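Local coordinates for protein rutinosidase (Aspergillus niger, PDB 6I1A) that hydrolyses glycosidic bonds as a secreted rutinosidase of glycosyl hydrolase family 5, with exo-1,3-beta-glucanase activity also predicted, at residues G334-T346 and E353-D365. Sequence-based numbering, arbitrary orientation.
Sequences GSSYWTAKFTGNT and EQKDYWCYETFID. With NAG (2-acetamido-2-deoxy-beta-D-glucopyranose), chain G; EDO (1,2-ethanediol), chain U; EDO (1,2-ethanediol), chain L.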
# COMPACT_ATOMS: atom_id res chain seq x y z
N GLY A 334 -6.15 -19.86 8.92
CA GLY A 334 -7.42 -19.39 9.45
C GLY A 334 -7.32 -17.96 9.92
O GLY A 334 -6.39 -17.24 9.53
N SER A 335 -8.27 -17.57 10.72
CA SER A 335 -8.41 -16.16 11.10
C SER A 335 -9.22 -16.05 12.38
O SER A 335 -9.97 -16.96 12.73
CB SER A 335 -9.03 -15.35 9.98
OG SER A 335 -10.35 -15.85 9.67
N SER A 336 -9.13 -14.87 12.98
CA SER A 336 -10.00 -14.52 14.12
C SER A 336 -10.54 -13.12 13.93
O SER A 336 -9.80 -12.15 13.79
CB SER A 336 -9.36 -14.68 15.51
OG SER A 336 -8.08 -14.14 15.62
N TYR A 337 -11.87 -13.00 13.89
CA TYR A 337 -12.57 -11.75 13.59
C TYR A 337 -12.49 -10.80 14.76
O TYR A 337 -12.54 -11.21 15.93
CB TYR A 337 -14.05 -12.08 13.29
CG TYR A 337 -14.75 -11.00 12.51
CD1 TYR A 337 -14.69 -10.99 11.15
CD2 TYR A 337 -15.44 -9.99 13.14
CE1 TYR A 337 -15.33 -10.02 10.41
CE2 TYR A 337 -16.04 -8.95 12.41
CZ TYR A 337 -15.95 -8.97 11.04
OH TYR A 337 -16.54 -7.97 10.30
N TRP A 338 -12.42 -9.51 14.46
CA TRP A 338 -12.52 -8.44 15.47
C TRP A 338 -13.95 -7.91 15.35
O TRP A 338 -14.19 -7.18 14.39
CB TRP A 338 -11.51 -7.32 15.27
CG TRP A 338 -11.47 -6.37 16.43
CD1 TRP A 338 -12.25 -5.29 16.71
CD2 TRP A 338 -10.62 -6.55 17.59
NE1 TRP A 338 -11.90 -4.75 17.92
CE2 TRP A 338 -10.91 -5.52 18.48
CE3 TRP A 338 -9.58 -7.44 17.91
CZ2 TRP A 338 -10.23 -5.33 19.69
CZ3 TRP A 338 -8.93 -7.28 19.11
CH2 TRP A 338 -9.24 -6.25 19.98
N THR A 339 -14.85 -8.19 16.28
CA THR A 339 -14.68 -8.86 17.58
C THR A 339 -15.97 -9.56 17.95
O THR A 339 -17.03 -9.39 17.26
CB THR A 339 -14.22 -7.82 18.59
OG1 THR A 339 -13.97 -8.44 19.85
CG2 THR A 339 -15.20 -6.68 18.80
N ALA A 340 -15.99 -10.34 19.03
CA ALA A 340 -17.16 -11.13 19.41
C ALA A 340 -18.37 -10.23 19.68
O ALA A 340 -19.48 -10.57 19.15
CB ALA A 340 -16.84 -11.93 20.65
N LYS A 341 -18.20 -9.19 20.45
CA LYS A 341 -19.32 -8.37 20.95
C LYS A 341 -18.95 -6.92 20.76
O LYS A 341 -17.97 -6.46 21.31
CB LYS A 341 -19.52 -8.73 22.43
CG LYS A 341 -20.93 -8.73 22.92
CD LYS A 341 -21.00 -9.69 24.08
CE LYS A 341 -22.38 -9.80 24.61
NZ LYS A 341 -22.33 -10.15 26.03
N PHE A 342 -19.76 -6.15 20.01
CA PHE A 342 -19.45 -4.78 19.64
C PHE A 342 -20.76 -4.01 19.54
O PHE A 342 -21.64 -4.48 18.76
CB PHE A 342 -18.72 -4.80 18.31
CG PHE A 342 -18.12 -3.50 17.87
CD1 PHE A 342 -18.95 -2.46 17.45
CD2 PHE A 342 -16.76 -3.31 17.72
CE1 PHE A 342 -18.42 -1.28 16.99
CE2 PHE A 342 -16.23 -2.15 17.23
CZ PHE A 342 -17.04 -1.11 16.87
N THR A 343 -20.90 -2.97 20.33
CA THR A 343 -22.16 -2.15 20.30
C THR A 343 -21.89 -0.71 19.90
O THR A 343 -22.91 0.09 19.85
CB THR A 343 -22.92 -2.24 21.61
OG1 THR A 343 -22.02 -1.74 22.59
CG2 THR A 343 -23.36 -3.65 21.87
N GLY A 344 -20.68 -0.34 19.51
CA GLY A 344 -20.30 0.99 19.08
C GLY A 344 -21.18 1.47 17.94
O GLY A 344 -21.36 0.72 16.98
N ASN A 345 -21.64 2.69 18.01
CA ASN A 345 -22.62 3.15 16.99
C ASN A 345 -22.03 4.27 16.17
O ASN A 345 -22.81 5.00 15.47
CB ASN A 345 -23.92 3.45 17.70
CG ASN A 345 -23.79 4.60 18.67
OD1 ASN A 345 -22.82 5.32 18.66
ND2 ASN A 345 -24.79 4.78 19.48
N THR A 346 -20.71 4.37 16.04
CA THR A 346 -20.05 5.32 15.12
C THR A 346 -20.56 5.05 13.68
O THR A 346 -20.65 3.90 13.24
CB THR A 346 -18.52 5.20 15.14
OG1 THR A 346 -18.08 5.35 16.49
CG2 THR A 346 -17.84 6.24 14.25
N GLU A 353 -24.00 1.48 10.92
CA GLU A 353 -23.08 1.91 12.00
C GLU A 353 -22.04 0.81 12.23
O GLU A 353 -22.21 -0.30 11.76
CB GLU A 353 -23.87 2.13 13.28
CG GLU A 353 -24.81 3.33 13.20
CD GLU A 353 -25.71 3.47 14.41
OE1 GLU A 353 -25.90 2.48 15.16
OE2 GLU A 353 -26.26 4.55 14.54
N GLN A 354 -20.99 1.14 13.00
CA GLN A 354 -19.93 0.10 13.18
C GLN A 354 -20.49 -1.18 13.77
O GLN A 354 -20.08 -2.27 13.38
CB GLN A 354 -18.76 0.66 13.97
CG GLN A 354 -17.94 1.64 13.17
CD GLN A 354 -16.63 2.01 13.82
OE1 GLN A 354 -16.55 2.20 15.02
NE2 GLN A 354 -15.58 2.05 13.03
N LYS A 355 -21.43 -1.13 14.71
CA LYS A 355 -21.97 -2.36 15.27
C LYS A 355 -22.57 -3.31 14.23
O LYS A 355 -22.63 -4.50 14.48
CB LYS A 355 -22.95 -2.10 16.41
CG LYS A 355 -24.23 -1.39 16.00
CD LYS A 355 -25.19 -1.17 17.14
CE LYS A 355 -26.39 -0.33 16.72
NZ LYS A 355 -26.97 -0.85 15.44
N ASP A 356 -22.99 -2.81 13.07
CA ASP A 356 -23.52 -3.69 12.01
C ASP A 356 -22.43 -4.52 11.32
O ASP A 356 -22.77 -5.54 10.74
CB ASP A 356 -24.25 -2.82 10.97
CG ASP A 356 -25.47 -2.08 11.54
OD1 ASP A 356 -26.19 -2.71 12.30
OD2 ASP A 356 -25.60 -0.91 11.24
N TYR A 357 -21.15 -4.09 11.39
CA TYR A 357 -20.05 -4.70 10.62
C TYR A 357 -19.00 -5.32 11.55
O TYR A 357 -18.23 -6.11 11.01
CB TYR A 357 -19.36 -3.67 9.72
CG TYR A 357 -20.34 -3.04 8.72
CD1 TYR A 357 -21.06 -1.91 9.05
CD2 TYR A 357 -20.54 -3.62 7.47
CE1 TYR A 357 -21.94 -1.34 8.13
CE2 TYR A 357 -21.43 -3.08 6.55
CZ TYR A 357 -22.11 -1.95 6.91
OH TYR A 357 -22.97 -1.41 5.97
N TRP A 358 -18.98 -5.01 12.83
CA TRP A 358 -17.88 -5.43 13.76
C TRP A 358 -18.35 -6.40 14.85
O TRP A 358 -17.48 -6.77 15.67
CB TRP A 358 -17.24 -4.19 14.37
CG TRP A 358 -16.49 -3.32 13.44
CD1 TRP A 358 -17.03 -2.39 12.62
CD2 TRP A 358 -15.08 -3.26 13.27
NE1 TRP A 358 -16.02 -1.74 11.94
CE2 TRP A 358 -14.79 -2.28 12.31
CE3 TRP A 358 -14.01 -4.00 13.81
CZ2 TRP A 358 -13.49 -1.96 11.91
CZ3 TRP A 358 -12.73 -3.68 13.43
CH2 TRP A 358 -12.45 -2.69 12.50
N CYS A 359 -19.61 -6.83 14.88
CA CYS A 359 -20.13 -7.72 15.94
C CYS A 359 -20.30 -9.11 15.42
O CYS A 359 -21.26 -9.41 14.66
CB CYS A 359 -21.43 -7.18 16.50
SG CYS A 359 -21.96 -8.17 17.91
N TYR A 360 -19.41 -10.02 15.74
CA TYR A 360 -19.49 -11.37 15.20
C TYR A 360 -20.74 -12.11 15.70
O TYR A 360 -21.29 -12.92 15.00
CB TYR A 360 -18.24 -12.17 15.55
CG TYR A 360 -17.97 -13.32 14.63
CD1 TYR A 360 -17.35 -13.13 13.41
CD2 TYR A 360 -18.42 -14.60 14.91
CE1 TYR A 360 -17.07 -14.18 12.57
CE2 TYR A 360 -18.15 -15.68 14.08
CZ TYR A 360 -17.45 -15.48 12.89
OH TYR A 360 -17.14 -16.51 12.04
N GLU A 361 -21.16 -11.89 16.96
CA GLU A 361 -22.34 -12.60 17.51
C GLU A 361 -23.57 -12.21 16.67
O GLU A 361 -24.41 -13.09 16.47
CB GLU A 361 -22.56 -12.26 18.97
CG GLU A 361 -21.54 -12.95 19.87
CD GLU A 361 -21.85 -12.84 21.35
OE1 GLU A 361 -22.67 -11.99 21.69
OE2 GLU A 361 -21.13 -13.43 22.11
N THR A 362 -23.62 -10.98 16.18
CA THR A 362 -24.76 -10.56 15.30
C THR A 362 -24.75 -11.46 14.07
O THR A 362 -25.83 -11.95 13.62
CB THR A 362 -24.62 -9.10 14.89
OG1 THR A 362 -24.84 -8.31 16.06
CG2 THR A 362 -25.60 -8.73 13.81
N PHE A 363 -23.60 -11.70 13.46
CA PHE A 363 -23.54 -12.58 12.26
C PHE A 363 -24.08 -13.96 12.57
O PHE A 363 -24.75 -14.62 11.76
CB PHE A 363 -22.11 -12.68 11.74
CG PHE A 363 -21.46 -11.39 11.37
CD1 PHE A 363 -22.16 -10.27 10.98
CD2 PHE A 363 -20.07 -11.29 11.38
CE1 PHE A 363 -21.54 -9.11 10.57
CE2 PHE A 363 -19.45 -10.12 10.99
CZ PHE A 363 -20.17 -9.04 10.56
N ILE A 364 -23.71 -14.53 13.72
CA ILE A 364 -24.17 -15.87 14.10
C ILE A 364 -25.73 -15.82 14.22
O ILE A 364 -26.37 -16.74 13.69
CB ILE A 364 -23.52 -16.31 15.42
CG1 ILE A 364 -22.00 -16.47 15.21
CG2 ILE A 364 -24.12 -17.63 15.87
CD1 ILE A 364 -21.20 -16.81 16.49
N ASP A 365 -26.25 -14.84 14.92
CA ASP A 365 -27.72 -14.76 15.20
C ASP A 365 -28.48 -14.54 13.88
O ASP A 365 -29.72 -14.86 13.84
CB ASP A 365 -28.03 -13.67 16.21
CG ASP A 365 -27.77 -14.12 17.65
OD1 ASP A 365 -27.48 -15.28 17.84
OD2 ASP A 365 -27.82 -13.31 18.51
C1 NAG G . -24.76 5.90 20.43
C2 NAG G . -25.92 6.87 20.15
C3 NAG G . -25.96 7.90 21.25
C4 NAG G . -26.08 7.24 22.58
C5 NAG G . -24.85 6.35 22.70
C6 NAG G . -24.72 5.61 24.01
C7 NAG G . -26.28 7.08 17.74
C8 NAG G . -27.44 6.15 17.91
N2 NAG G . -25.64 7.53 18.85
O3 NAG G . -27.07 8.77 20.98
O4 NAG G . -26.02 8.23 23.66
O5 NAG G . -24.99 5.35 21.66
O6 NAG G . -25.94 4.90 24.25
O7 NAG G . -25.85 7.32 16.62
C1 EDO U . -12.34 0.50 14.53
O1 EDO U . -12.72 1.88 14.61
C2 EDO U . -13.27 -0.44 15.27
O2 EDO U . -13.03 -0.54 16.70
C1 EDO L . -17.03 -19.80 12.07
O1 EDO L . -17.87 -18.87 12.60
C2 EDO L . -17.41 -20.28 10.73
O2 EDO L . -16.34 -21.11 10.23
O HOH W 1 -24.46 6.54 13.73
O HOH W 2 -18.20 2.70 17.16
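The end of barrel strand 334-337 and the loop that follows meet a weakly bonded helical turn at about 355-358 and helix 360-365 through two aromatic clusters, Tyr337-Tyr360-Phe363 and Trp338-Phe342-Trp358, with backbone hydrogen bonds between them along the chain. In the first, the hydroxyl of Tyr337 donates to Tyr357 O, 2.6 Å from OH, almost head-on to the carbonyl (170°), and accepts from the backbone N of Ile306; one donated and one accepted bond thus fix the buried phenol. Phe363 makes an offset edge-to-face contact with the Tyr337 ring, planes 79° apart, while Tyr360 CD1 packs on Tyr337 CB at 3.5 Å.

Beyond the cis peptide between Trp338 and Thr339, Thr339 N donates to Trp358 O at 3.1 Å, and Thr339 O accepts from Tyr360 N at 2.9 Å; Glu361 N adds a bond to Ala340 O at 3.1 Å. All three are backbone bonds, the last two engaging the start of helix 360-365.

With CG of Phe342 anti to the backbone N, Trp358 CB sits over one face of its ring, a CH-pi contact 3.5 Å from the centroid; the ring is offset-stacked on the indole five-membered ring, planes 22° apart. Trp358 CE3 meets Trp338 CD1 rim to rim at 3.6 Å, and Trp358 NE1 is hydrogen-bonded to Gln307 OE1. Farther along, Gln354 N donates to Thr346 O at 2.8 Å, near Asn345, whose ND2 carries a glycan. The C-terminal helical segment thereby closes against a strand-end loop of the family 5 TIM barrel.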